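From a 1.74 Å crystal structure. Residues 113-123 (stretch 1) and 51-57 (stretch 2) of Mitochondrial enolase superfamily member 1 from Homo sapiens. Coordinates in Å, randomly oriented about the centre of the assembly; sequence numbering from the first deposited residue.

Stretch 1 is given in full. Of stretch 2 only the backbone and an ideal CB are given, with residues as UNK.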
# COMPACT_ATOMS: atom_id res chain seq x y z
N HIS A 113 -1.35 4.61 -6.32
CA HIS A 113 -2.82 4.52 -6.44
C HIS A 113 -3.47 5.89 -6.23
O HIS A 113 -4.46 6.22 -6.92
CB HIS A 113 -3.40 3.47 -5.51
CG HIS A 113 -4.56 2.73 -6.11
ND1 HIS A 113 -4.49 2.17 -7.37
CD2 HIS A 113 -5.74 2.37 -5.53
CE1 HIS A 113 -5.67 1.61 -7.58
NE2 HIS A 113 -6.43 1.64 -6.47
N LEU A 114 -2.94 6.70 -5.29
CA LEU A 114 -3.42 8.09 -5.12
C LEU A 114 -3.25 8.87 -6.43
O LEU A 114 -4.21 9.52 -6.91
CB LEU A 114 -2.62 8.77 -4.00
CG LEU A 114 -2.83 8.17 -2.58
CD1 LEU A 114 -2.07 8.98 -1.57
CD2 LEU A 114 -4.33 8.22 -2.16
N ALA A 115 -2.08 8.72 -7.08
CA ALA A 115 -1.82 9.35 -8.35
C ALA A 115 -2.79 8.84 -9.43
O ALA A 115 -3.29 9.62 -10.23
CB ALA A 115 -0.37 9.13 -8.79
N THR A 116 -3.00 7.52 -9.48
CA THR A 116 -3.94 6.91 -10.42
C THR A 116 -5.37 7.50 -10.21
O THR A 116 -6.05 7.87 -11.21
CB THR A 116 -4.00 5.36 -10.23
OG1 THR A 116 -2.71 4.80 -10.52
CG2 THR A 116 -5.07 4.71 -11.10
N ALA A 117 -5.78 7.68 -8.93
CA ALA A 117 -7.12 8.23 -8.64
C ALA A 117 -7.22 9.68 -9.16
O ALA A 117 -8.23 10.02 -9.79
CB ALA A 117 -7.44 8.19 -7.13
N ALA A 118 -6.15 10.46 -9.05
CA ALA A 118 -6.14 11.86 -9.50
C ALA A 118 -6.29 11.95 -11.04
O ALA A 118 -7.10 12.75 -11.53
CB ALA A 118 -4.84 12.56 -9.05
N VAL A 119 -5.58 11.08 -11.77
CA VAL A 119 -5.64 11.03 -13.25
C VAL A 119 -7.03 10.57 -13.68
O VAL A 119 -7.68 11.22 -14.53
CB VAL A 119 -4.51 10.12 -13.81
CG1 VAL A 119 -4.71 9.81 -15.28
CG2 VAL A 119 -3.12 10.77 -13.57
N LEU A 120 -7.48 9.42 -13.12
CA LEU A 120 -8.82 8.88 -13.46
C LEU A 120 -9.96 9.88 -13.11
O LEU A 120 -10.92 10.01 -13.90
CB LEU A 120 -9.03 7.53 -12.77
CG LEU A 120 -8.30 6.33 -13.39
CD1 LEU A 120 -8.46 5.04 -12.53
CD2 LEU A 120 -8.82 6.03 -14.82
N ASN A 121 -9.85 10.62 -11.97
CA ASN A 121 -10.83 11.65 -11.60
C ASN A 121 -10.93 12.71 -12.68
O ASN A 121 -12.02 13.15 -12.97
CB ASN A 121 -10.52 12.32 -10.22
CG ASN A 121 -10.83 11.38 -9.04
OD1 ASN A 121 -11.56 10.39 -9.19
ND2 ASN A 121 -10.31 11.67 -7.84
N ALA A 122 -9.76 13.15 -13.26
CA ALA A 122 -9.75 14.15 -14.33
C ALA A 122 -10.45 13.58 -15.61
O ALA A 122 -11.20 14.29 -16.29
CB ALA A 122 -8.30 14.60 -14.60
N VAL A 123 -10.29 12.28 -15.89
CA VAL A 123 -10.93 11.70 -17.08
C VAL A 123 -12.47 11.62 -16.88
O VAL A 123 -13.22 11.97 -17.79
CB VAL A 123 -10.31 10.30 -17.42
CG1 VAL A 123 -11.06 9.61 -18.55
CG2 VAL A 123 -8.81 10.43 -17.79
N UNK A 51 -12.31 21.09 -19.99
CA UNK A 51 -11.12 20.48 -19.38
C UNK A 51 -11.52 19.50 -18.33
O UNK A 51 -12.57 19.65 -17.70
CB UNK A 51 -10.20 21.54 -18.78
N UNK A 52 -10.71 18.46 -18.19
CA UNK A 52 -10.89 17.47 -17.15
C UNK A 52 -10.03 17.85 -15.95
O UNK A 52 -8.81 18.01 -16.08
CB UNK A 52 -10.54 16.07 -17.66
N UNK A 53 -10.68 18.03 -14.79
CA UNK A 53 -9.97 18.34 -13.56
C UNK A 53 -10.01 17.14 -12.60
O UNK A 53 -11.03 16.47 -12.48
CB UNK A 53 -10.57 19.58 -12.90
N UNK A 54 -8.92 16.91 -11.91
CA UNK A 54 -8.86 15.77 -11.00
C UNK A 54 -8.06 16.13 -9.79
O UNK A 54 -7.17 17.00 -9.84
CB UNK A 54 -8.26 14.54 -11.68
N UNK A 55 -8.38 15.46 -8.69
CA UNK A 55 -7.67 15.61 -7.42
C UNK A 55 -7.46 14.26 -6.75
O UNK A 55 -8.15 13.27 -7.02
CB UNK A 55 -8.44 16.55 -6.48
N UNK A 56 -6.49 14.27 -5.84
CA UNK A 56 -6.28 13.28 -4.80
C UNK A 56 -5.90 14.07 -3.57
O UNK A 56 -5.22 15.08 -3.69
CB UNK A 56 -5.22 12.25 -5.18
N UNK A 57 -6.34 13.63 -2.41
CA UNK A 57 -6.15 14.36 -1.15
C UNK A 57 -4.98 13.84 -0.31
O UNK A 57 -4.78 12.62 -0.17
CB UNK A 57 -7.43 14.29 -0.32

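The helix 113-123 and the strand that covers it run nearly antiparallel, at 153° between their N-to-C directions, and their axes approach to 5.6 Å. So close a packing leaves little room for side chains between the two backbones, and the alternation of the strand decides where that restriction falls.

Position 51 has a CA-to-CB bond directed sideways, and its ideal CB finds nothing of the helix within 5.5 Å. The helix imposes no choice here, and almost any side chain, long or polar included, would be accommodated. The residue is Lys51, whose extended chain leads away from the helix and makes no contact with it.

At position 52 the bond points toward the helix, and the ideal CB would lie 2.3 Å from Ala122 O, a clash. The backbone angles (-94/122) are ordinary for a strand and open to any residue, so it is the contact that calls for glycine. Gly52 is found, and its CA approaches Ala122 O at 3.3 Å in a CA-H...O contact.

Position 53 points away, with no helix atom within 5.5 Å of its ideal CB; many side chains would suit, with beta-branched or other strand-compatible residues among them. Cys53 occupies it, in the m rotamer. Its link to the helix is through the backbone: Cys53 O lies 3.2 Å from Ala122 CA, in a CA-H...O contact with an angle of 154° at the hydrogen.

Position 54 is the most constrained. Its bond again points toward the helix, and the ideal CB would fall 2.1 Å from Ala118 O and 2.6 Å from Ala122 N, both clashes, and tightly against Asn121 C at 3.4 Å. Only glycine fits this backbone arrangement. Gly54 brings its CA to 3.8 Å from the CA of Ala122, and to 3.5 Å from Ala118 O, again as a CA-H...O contact. The small side chains of Ala118 and Ala122 accompany this close approach.

At position 55 the bond turns away, and the nearest helix atom to the ideal CB is Asn121 ND2 at 5.4 Å. A large aliphatic or aromatic side chain could be carried here, and the helix selects little among them. Ile55 is present, with chi1 in p and chi2 in t. Its carbonyl does the bonding: Asn121 ND2 donates to Ile55 O at 2.8 Å, while Ala118 CA lies 3.5 Å from the same Ile55 O.

Position 56 points toward the helix, yet here a CB is tolerated, 3.4 Å from Leu114 O and 3.9 Å from Ala118 CB. The space favours a compact residue such as alanine, serine, valine, threonine or cysteine. Thr56, in the t rotamer, has its CB 3.3 Å from Leu114 O and 4.0 Å from Ala118 CB, while its OG1 lies 3.7 Å from Leu114 CD2 and is hydrogen-bonded elsewhere in the structure.

Position 57 points away and is free of the helix, so a bulky side chain is permitted; Phe57 directs its ring outward from this contact.

Stretch 2 (51-57) KGCGITF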
# COMPACT_ATOMS: atom_id res chain seq x y z
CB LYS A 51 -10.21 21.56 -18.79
CG LYS A 51 -9.70 22.55 -19.83
CD LYS A 51 -8.86 23.64 -19.21
CE LYS A 51 -8.57 24.69 -20.25
NZ LYS A 51 -7.53 25.63 -19.80
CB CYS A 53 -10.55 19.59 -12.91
SG CYS A 53 -10.67 21.00 -14.04
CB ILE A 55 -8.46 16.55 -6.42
CG1 ILE A 55 -9.87 15.96 -6.07
CG2 ILE A 55 -8.50 18.04 -6.86
CD1 ILE A 55 -10.57 16.54 -4.80
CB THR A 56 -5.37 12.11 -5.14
OG1 THR A 56 -5.62 11.13 -4.10
CG2 THR A 56 -3.87 12.49 -5.15
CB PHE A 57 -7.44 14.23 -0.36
CG PHE A 57 -7.41 14.71 1.07
CD1 PHE A 57 -7.16 16.06 1.37
CD2 PHE A 57 -7.60 13.82 2.13
CE1 PHE A 57 -7.16 16.51 2.70
CE2 PHE A 57 -7.58 14.27 3.46
CZ PHE A 57 -7.34 15.61 3.74
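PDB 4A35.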